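Putative transporter (Clostridium difficile 630, PDB 3LV9) is a putative membrane transporter, represented here by its paired CBS domains, that may bind flavin adenine dinucleotide. Local coordinates at residues 61-65 and 66-70; 73-76 and 77-81; 44-47 and 48-52. All coordinates share one frame; numbering follows the deposited sequence.

Overall arrangement
All three contacts are local ones within the first of the chain's two CBS domains. Contact 3 comes first along the chain, in the first turns of helix 44-53; contact 1 then closes the hairpin of strands 58-62 and 69-74, and contact 2 follows where the second of these strands runs into helix 75-85. Contacts 2 and 3 have centres about 12 Å apart and meet directly, Leu51 CD1 lying 3.4 Å from Ile75 CG1; both also reach the second subunit. Contacts 1 and 2 share strand 69-74 and touch through Val61 and Val73, although their centres are about 19 Å apart. A phosphate, probably from the crystallisation liquor, binds Lys66 of contact 1.

Contact 1: 61-65 and 66-70; sequences VCRKN and KDDIL. With PO4 (phosphate ion), chain B.
Lys66, first residue after Asn65, sets its CA 4.0 Å from Cys62 SG, while its side chain runs out extended beyond CG to a phosphate, NZ donating to O4 at 3.0 Å. Tyr39 OH holds the same ion, which probably came from the crystallisation liquor, and Lys66 NZ also bonds Arg32 O. Asp67 N turns back to Asn65 OD1 at 2.9 Å, meeting a lone pair in the amide plane. A chi1 of 56° places the Asn65 amide beside the backbone that follows, where OD1 can accept, and the bond makes an Asx turn. Asp67 OD1 itself makes a salt bridge to Arg32 and accepts from Thr130 N. Asp68 N closes the type I turn on Asn65 O (3.2 Å), approaching from above the carbonyl plane. Residues 61-70 thus form a beta hairpin on the first CBS domain's sheet, and Asp68 O takes the Arg63 N-H at 3.0 Å in a nearly straight bond. The Asp68 side chain lies alongside that of Arg63, with OD2 against the aliphatic CB, CG and CD; the two flat groups are steeply inclined, and Arg63 NE makes its salt bridge to Glu40 instead. Ile69 and Cys62 form an antiparallel non-hydrogen-bonded pair: Ile69 CD1 packs 3.7 Å from Cys62 SG, the sulfur that is disulfide-bonded to Cys37. Leu70 N returns to Val61 O at 2.8 Å, and its side chain crosses Arg63 at about a right angle, CD2 resting over one guanidinium face toward the rim.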
loop_
_atom_site.group_PDB
_atom_site.type_symbol
_atom_site.label_atom_id
_atom_site.label_comp_id
_atom_site.label_asym_id
_atom_site.label_seq_id
_atom_site.Cartn_x
_atom_site.Cartn_y
_atom_site.Cartn_z
ATOM N N VAL A 61 7.524 14.367 -0.293
ATOM C CA VAL A 61 7.212 15.732 -0.076
ATOM C C VAL A 61 8.417 16.539 -0.615
ATOM O O VAL A 61 9.592 16.214 -0.318
ATOM C CB VAL A 61 7.024 15.992 1.428
ATOM C CG1 VAL A 61 6.907 17.452 1.715
ATOM C CG2 VAL A 61 5.817 15.244 1.947
ATOM N N CYS A 62 8.110 17.546 -1.423
ATOM C CA CYS A 62 9.075 18.447 -2.049
ATOM C C CYS A 62 8.898 19.884 -1.646
ATOM O O CYS A 62 7.808 20.325 -1.445
ATOM C CB CYS A 62 8.926 18.445 -3.563
ATOM S SG CYS A 62 8.799 16.935 -4.325
ATOM N N ARG A 63 9.992 20.615 -1.606
ATOM C CA ARG A 63 9.993 22.058 -1.453
ATOM C C ARG A 63 10.324 22.617 -2.813
ATOM O O ARG A 63 11.405 22.382 -3.351
ATOM C CB ARG A 63 11.043 22.449 -0.401
ATOM C CG ARG A 63 11.424 23.926 -0.229
ATOM C CD ARG A 63 12.373 24.093 1.005
ATOM N NE ARG A 63 11.604 23.959 2.263
ATOM C CZ ARG A 63 12.087 23.596 3.468
ATOM N NH1 ARG A 63 13.377 23.315 3.652
ATOM N NH2 ARG A 63 11.259 23.499 4.520
ATOM N N LYS A 64 9.355 23.306 -3.391
ATOM C CA LYS A 64 9.529 24.051 -4.646
ATOM C C LYS A 64 9.590 23.189 -5.903
ATOM O O LYS A 64 8.785 23.368 -6.816
ATOM C CB LYS A 64 10.747 25.009 -4.583
ATOM C CG LYS A 64 10.529 26.281 -3.760
ATOM C CD LYS A 64 9.155 26.909 -4.025
ATOM C CE LYS A 64 9.191 28.433 -4.182
ATOM N NZ LYS A 64 7.823 28.966 -4.588
ATOM N N ASN A 65 10.565 22.298 -5.968
ATOM C CA ASN A 65 10.751 21.421 -7.119
ATOM C C ASN A 65 11.088 19.988 -6.700
ATOM O O ASN A 65 11.384 19.703 -5.538
ATOM C CB ASN A 65 11.861 21.960 -8.000
ATOM C CG ASN A 65 13.127 22.142 -7.239
ATOM O OD1 ASN A 65 13.804 21.169 -6.918
ATOM N ND2 ASN A 65 13.437 23.381 -6.888
ATOM N N LYS A 66 11.056 19.088 -7.669
ATOM C CA LYS A 66 11.213 17.668 -7.397
ATOM C C LYS A 66 12.679 17.279 -7.043
ATOM O O LYS A 66 12.938 16.133 -6.704
ATOM C CB LYS A 66 10.688 16.862 -8.590
ATOM C CG LYS A 66 9.154 16.651 -8.611
ATOM C CD LYS A 66 8.711 15.964 -9.900
ATOM C CE LYS A 66 7.170 15.810 -9.993
ATOM N NZ LYS A 66 6.746 15.600 -11.454
ATOM N N ASP A 67 13.617 18.232 -7.105
ATOM C CA ASP A 67 15.028 17.966 -6.720
ATOM C C ASP A 67 15.346 18.318 -5.270
ATOM O O ASP A 67 16.459 18.061 -4.776
ATOM C CB ASP A 67 15.977 18.789 -7.580
ATOM C CG ASP A 67 15.943 18.391 -8.994
ATOM O OD1 ASP A 67 15.538 17.241 -9.281
ATOM O OD2 ASP A 67 16.352 19.224 -9.810
ATOM N N ASP A 68 14.378 18.943 -4.607
ATOM C CA ASP A 68 14.503 19.248 -3.185
ATOM C C ASP A 68 13.497 18.425 -2.415
ATOM O O ASP A 68 12.485 18.923 -2.031
ATOM C CB ASP A 68 14.327 20.754 -2.940
ATOM C CG ASP A 68 14.679 21.166 -1.491
ATOM O OD1 ASP A 68 15.134 20.280 -0.707
ATOM O OD2 ASP A 68 14.493 22.365 -1.148
ATOM N N ILE A 69 13.797 17.147 -2.233
ATOM C CA ILE A 69 12.951 16.264 -1.441
ATOM C C ILE A 69 13.211 16.450 0.046
ATOM O O ILE A 69 14.345 16.363 0.490
ATOM C CB ILE A 69 13.218 14.788 -1.725
ATOM C CG1 ILE A 69 13.061 14.488 -3.211
ATOM C CG2 ILE A 69 12.274 13.910 -0.894
ATOM C CD1 ILE A 69 11.781 14.851 -3.754
ATOM N N LEU A 70 12.153 16.656 0.817
ATOM C CA LEU A 70 12.254 16.790 2.266
ATOM C C LEU A 70 12.089 15.449 3.031
ATOM O O LEU A 70 12.550 15.289 4.172
ATOM C CB LEU A 70 11.186 17.773 2.731
ATOM C CG LEU A 70 11.144 19.150 2.064
ATOM C CD1 LEU A 70 10.065 19.992 2.816
ATOM C CD2 LEU A 70 12.504 19.853 2.086
HETATM P P PO4 B . 4.609 18.723 -11.042
HETATM O O1 PO4 B . 4.388 19.222 -12.453
HETATM O O2 PO4 B . 6.053 18.967 -10.701
HETATM O O3 PO4 B . 3.792 19.470 -10.018
HETATM O O4 PO4 B . 4.240 17.257 -11.037
#

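Contact 2: 73-76 and 77-81; sequences VHIR and DLYNQ
This is a local contact at a strand-to-helix junction, where His74 ends strand 69-74 and its carbonyl O accepts from Leu78 N, 3.2 Å away in the first turn of helix 75-85. The His74 ring caps the same end: ND1 takes the N-H of Arg76 at 3.1 Å, almost straight and in the ring plane. With CG anti to the backbone N (chi1 -169°), the imidazole is brought beside this helix start. Its CE1 also sits 3.6 Å above the centre of the Arg76 guanidinium, whose NH2 bridges to Glu137 of the second subunit. Asp77 OD2 lies 3.8 Å from His74 CB, and the carboxylate forms a salt bridge with Arg95. Farther along, Tyr79 N and Asn80 N bond to Ile75 O and Arg76 O. Ile75 and Tyr79 lie side by side and point the same way, Ile75 CD1 touching ring atom CE2 at 3.7 Å; beyond them the Tyr79 hydroxyl is hydrogen-bonded to Glu141 of the second subunit. On the inner side Val73 CG2 meets Leu78 CD1 at 4.2 Å, and both residues also pack on Ile38. A histidine N-cap thus starts the helix that follows the hairpin in this CBS domain, with one side of the helix set against the partner subunit.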
loop_
_atom_site.group_PDB
_atom_site.type_symbol
_atom_site.label_atom_id
_atom_site.label_comp_id
_atom_site.label_asym_id
_atom_site.label_seq_id
_atom_site.Cartn_x
_atom_site.Cartn_y
_atom_site.Cartn_z
ATOM N N VAL A 73 5.660 11.031 3.150
ATOM C CA VAL A 73 4.593 10.891 4.059
ATOM C C VAL A 73 3.778 9.713 3.641
ATOM O O VAL A 73 3.778 9.330 2.479
ATOM C CB VAL A 73 3.736 12.167 4.138
ATOM C CG1 VAL A 73 4.528 13.253 4.824
ATOM C CG2 VAL A 73 3.260 12.612 2.749
ATOM N N HIS A 74 3.102 9.127 4.625
ATOM C CA HIS A 74 2.208 8.013 4.403
ATOM C C HIS A 74 0.778 8.516 4.449
ATOM O O HIS A 74 0.403 9.333 5.304
ATOM C CB HIS A 74 2.420 6.979 5.494
ATOM C CG HIS A 74 1.753 5.678 5.227
ATOM N ND1 HIS A 74 0.389 5.562 5.054
ATOM C CD2 HIS A 74 2.264 4.432 5.098
ATOM C CE1 HIS A 74 0.089 4.299 4.811
ATOM N NE2 HIS A 74 1.211 3.595 4.821
ATOM N N ILE A 75 -0.032 7.977 3.561
ATOM C CA ILE A 75 -1.403 8.404 3.377
ATOM C C ILE A 75 -2.269 8.360 4.693
ATOM O O ILE A 75 -3.153 9.174 4.896
ATOM C CB ILE A 75 -1.987 7.545 2.202
ATOM C CG1 ILE A 75 -3.117 8.213 1.475
ATOM C CG2 ILE A 75 -2.429 6.136 2.658
ATOM C CD1 ILE A 75 -3.919 7.188 0.666
ATOM N N ARG A 76 -2.012 7.411 5.590
ATOM C CA ARG A 76 -2.855 7.231 6.779
ATOM C C ARG A 76 -2.659 8.346 7.760
ATOM O O ARG A 76 -3.613 8.826 8.407
ATOM C CB ARG A 76 -2.537 5.931 7.503
ATOM C CG ARG A 76 -3.438 4.841 7.085
ATOM C CD ARG A 76 -3.336 3.649 7.993
ATOM N NE ARG A 76 -1.995 3.098 8.070
ATOM C CZ ARG A 76 -1.505 2.113 7.305
ATOM N NH1 ARG A 76 -0.254 1.702 7.514
ATOM N NH2 ARG A 76 -2.229 1.532 6.339
ATOM N N ASP A 77 -1.394 8.688 7.914
ATOM C CA ASP A 77 -0.989 9.847 8.672
ATOM C C ASP A 77 -1.625 11.143 8.144
ATOM O O ASP A 77 -2.128 11.930 8.930
ATOM C CB ASP A 77 0.527 9.985 8.637
ATOM C CG ASP A 77 1.243 8.733 9.034
ATOM O OD1 ASP A 77 0.605 7.784 9.517
ATOM O OD2 ASP A 77 2.470 8.714 8.848
ATOM N N LEU A 78 -1.601 11.369 6.836
ATOM C CA LEU A 78 -2.211 12.563 6.267
ATOM C C LEU A 78 -3.696 12.611 6.646
ATOM O O LEU A 78 -4.235 13.651 7.087
ATOM C CB LEU A 78 -2.093 12.597 4.732
ATOM C CG LEU A 78 -0.910 13.267 4.013
ATOM C CD1 LEU A 78 -0.923 12.939 2.514
ATOM C CD2 LEU A 78 -0.865 14.745 4.150
ATOM N N TYR A 79 -4.373 11.486 6.442
ATOM C CA TYR A 79 -5.830 11.427 6.598
ATOM C C TYR A 79 -6.153 11.572 8.087
ATOM O O TYR A 79 -7.060 12.326 8.450
ATOM C CB TYR A 79 -6.398 10.118 6.044
ATOM C CG TYR A 79 -6.589 9.991 4.526
ATOM C CD1 TYR A 79 -6.936 11.078 3.752
ATOM C CD2 TYR A 79 -6.497 8.753 3.885
ATOM C CE1 TYR A 79 -7.162 10.959 2.403
ATOM C CE2 TYR A 79 -6.727 8.635 2.525
ATOM C CZ TYR A 79 -7.054 9.756 1.803
ATOM O OH TYR A 79 -7.283 9.725 0.459
ATOM N N ASN A 80 -5.404 10.910 8.958
ATOM C CA ASN A 80 -5.639 11.093 10.398
ATOM C C ASN A 80 -5.439 12.551 10.856
ATOM O O ASN A 80 -6.177 13.016 11.732
ATOM C CB ASN A 80 -4.749 10.167 11.240
ATOM C CG ASN A 80 -5.189 8.690 11.175
ATOM O OD1 ASN A 80 -6.355 8.397 10.916
ATOM N ND2 ASN A 80 -4.245 7.766 11.402
ATOM N N GLN A 81 -4.489 13.288 10.272
ATOM C CA GLN A 81 -4.353 14.703 10.636
ATOM C C GLN A 81 -5.606 15.446 10.261
ATOM O O GLN A 81 -6.128 16.222 11.032
ATOM C CB GLN A 81 -3.163 15.362 9.937
ATOM C CG GLN A 81 -1.855 15.146 10.626
ATOM C CD GLN A 81 -0.727 16.003 10.048
ATOM O OE1 GLN A 81 -0.792 16.484 8.891
ATOM N NE2 GLN A 81 0.320 16.209 10.861
#

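Contact 3: 44-47 and 48-52; sequences EEKI and LAILK
Glu44 O and Ile47 O accept from Leu48 N at 3.1 Å and Leu51 N at 2.9 Å, both bonds nearly straight; between them Glu45 O takes Ala49 N and Lys46 O takes Ile50 N. These four backbone bonds make the opening turns of helix 44-53, the helix of the beta-alpha-beta unit between strands 38-39 and 58-62. Glu44 forms a salt bridge with Lys82 of helix 75-85, and the exposed Lys46 one with Asp42. Closer in, carbon branches lie against the carbonyls one turn back. Leu48 CG rests 3.4 Å from Glu44 O, and Leu51 CG 3.3 Å from Ile47 O. Ile50 has chi1 at 89°, rotated some 30° past the staggered value, and its CG2 comes 3.2 Å from Lys46 O. Ile47 and Leu51 run side by side in the same direction, CG2 to CG at 4.2 Å. Leu48 and Leu51 pack on Tyr79 of helix 75-85, and Leu48 also meets Val144 of the second subunit. The chemistry implies an amphipathic helix: backbone bonding fixes the turns, Glu44 and Lys46 find their charged partners outside residues 44-52, and an apolar side joins the helix to its neighbours.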
loop_
_atom_site.group_PDB
_atom_site.type_symbol
_atom_site.label_atom_id
_atom_site.label_comp_id
_atom_site.label_asym_id
_atom_site.label_seq_id
_atom_site.Cartn_x
_atom_site.Cartn_y
_atom_site.Cartn_z
ATOM N N GLU A 44 -4.595 21.942 0.875
ATOM C CA GLU A 44 -5.120 20.690 1.407
ATOM C C GLU A 44 -6.099 20.066 0.423
ATOM O O GLU A 44 -6.140 18.839 0.248
ATOM C CB GLU A 44 -5.723 20.910 2.816
ATOM C CG GLU A 44 -4.586 21.162 3.822
ATOM C CD GLU A 44 -4.979 21.531 5.266
ATOM O OE1 GLU A 44 -5.969 20.997 5.794
ATOM O OE2 GLU A 44 -4.189 22.313 5.860
ATOM N N GLU A 45 -6.842 20.912 -0.282
ATOM C CA GLU A 45 -7.762 20.413 -1.292
ATOM C C GLU A 45 -6.989 19.635 -2.361
ATOM O O GLU A 45 -7.376 18.533 -2.769
ATOM C CB GLU A 45 -8.526 21.591 -1.918
ATOM C CG GLU A 45 -9.615 22.175 -1.016
ATOM C CD GLU A 45 -10.699 21.118 -0.779
ATOM O OE1 GLU A 45 -11.454 20.852 -1.758
ATOM O OE2 GLU A 45 -10.740 20.500 0.337
ATOM N N LYS A 46 -5.885 20.206 -2.818
ATOM C CA LYS A 46 -5.093 19.589 -3.877
ATOM C C LYS A 46 -4.559 18.251 -3.444
ATOM O O LYS A 46 -4.598 17.304 -4.212
ATOM C CB LYS A 46 -3.937 20.498 -4.261
ATOM C CG LYS A 46 -2.899 19.848 -5.190
ATOM C CD LYS A 46 -2.015 20.934 -5.781
ATOM C CE LYS A 46 -0.815 20.370 -6.567
ATOM N NZ LYS A 46 0.268 21.443 -6.910
ATOM N N ILE A 47 -4.099 18.169 -2.200
ATOM C CA ILE A 47 -3.531 16.942 -1.648
ATOM C C ILE A 47 -4.573 15.822 -1.624
ATOM O O ILE A 47 -4.340 14.730 -2.118
ATOM C CB ILE A 47 -2.971 17.185 -0.230
ATOM C CG1 ILE A 47 -1.739 18.091 -0.312
ATOM C CG2 ILE A 47 -2.676 15.888 0.483
ATOM C CD1 ILE A 47 -1.154 18.496 1.087
ATOM N N LEU A 48 -5.745 16.091 -1.084
ATOM C CA LEU A 48 -6.777 15.064 -1.059
ATOM C C LEU A 48 -7.163 14.682 -2.467
ATOM O O LEU A 48 -7.403 13.512 -2.744
ATOM C CB LEU A 48 -7.993 15.561 -0.332
ATOM C CG LEU A 48 -7.670 15.913 1.115
ATOM C CD1 LEU A 48 -8.900 16.499 1.822
ATOM C CD2 LEU A 48 -7.116 14.715 1.853
ATOM N N ALA A 49 -7.209 15.650 -3.371
ATOM C CA ALA A 49 -7.593 15.320 -4.753
ATOM C C ALA A 49 -6.595 14.340 -5.392
ATOM O O ALA A 49 -7.007 13.395 -6.093
ATOM C CB ALA A 49 -7.740 16.560 -5.604
ATOM N N ILE A 50 -5.296 14.535 -5.137
ATOM C CA ILE A 50 -4.299 13.629 -5.707
ATOM C C ILE A 50 -4.263 12.305 -4.950
ATOM O O ILE A 50 -4.253 11.282 -5.602
ATOM C CB ILE A 50 -2.861 14.264 -5.972
ATOM C CG1 ILE A 50 -1.920 14.160 -4.782
ATOM C CG2 ILE A 50 -2.927 15.753 -6.443
ATOM C CD1 ILE A 50 -0.832 15.382 -4.782
ATOM N N LEU A 51 -4.313 12.275 -3.614
ATOM C CA LEU A 51 -4.425 10.967 -2.904
ATOM C C LEU A 51 -5.599 10.127 -3.390
ATOM O O LEU A 51 -5.485 8.909 -3.520
ATOM C CB LEU A 51 -4.539 11.095 -1.375
ATOM C CG LEU A 51 -3.485 11.935 -0.654
ATOM C CD1 LEU A 51 -3.191 11.515 0.765
ATOM C CD2 LEU A 51 -2.218 11.997 -1.455
ATOM N N LYS A 52 -6.724 10.768 -3.656
ATOM C CA LYS A 52 -7.911 10.063 -4.125
ATOM C C LYS A 52 -7.710 9.437 -5.519
ATOM O O LYS A 52 -8.022 8.281 -5.721
ATOM C CB LYS A 52 -9.094 11.015 -4.154
ATOM C CG LYS A 52 -10.424 10.325 -4.190
ATOM C CD LYS A 52 -11.453 11.014 -5.108
ATOM C CE LYS A 52 -12.704 10.126 -5.305
ATOM N NZ LYS A 52 -13.400 10.371 -6.612
#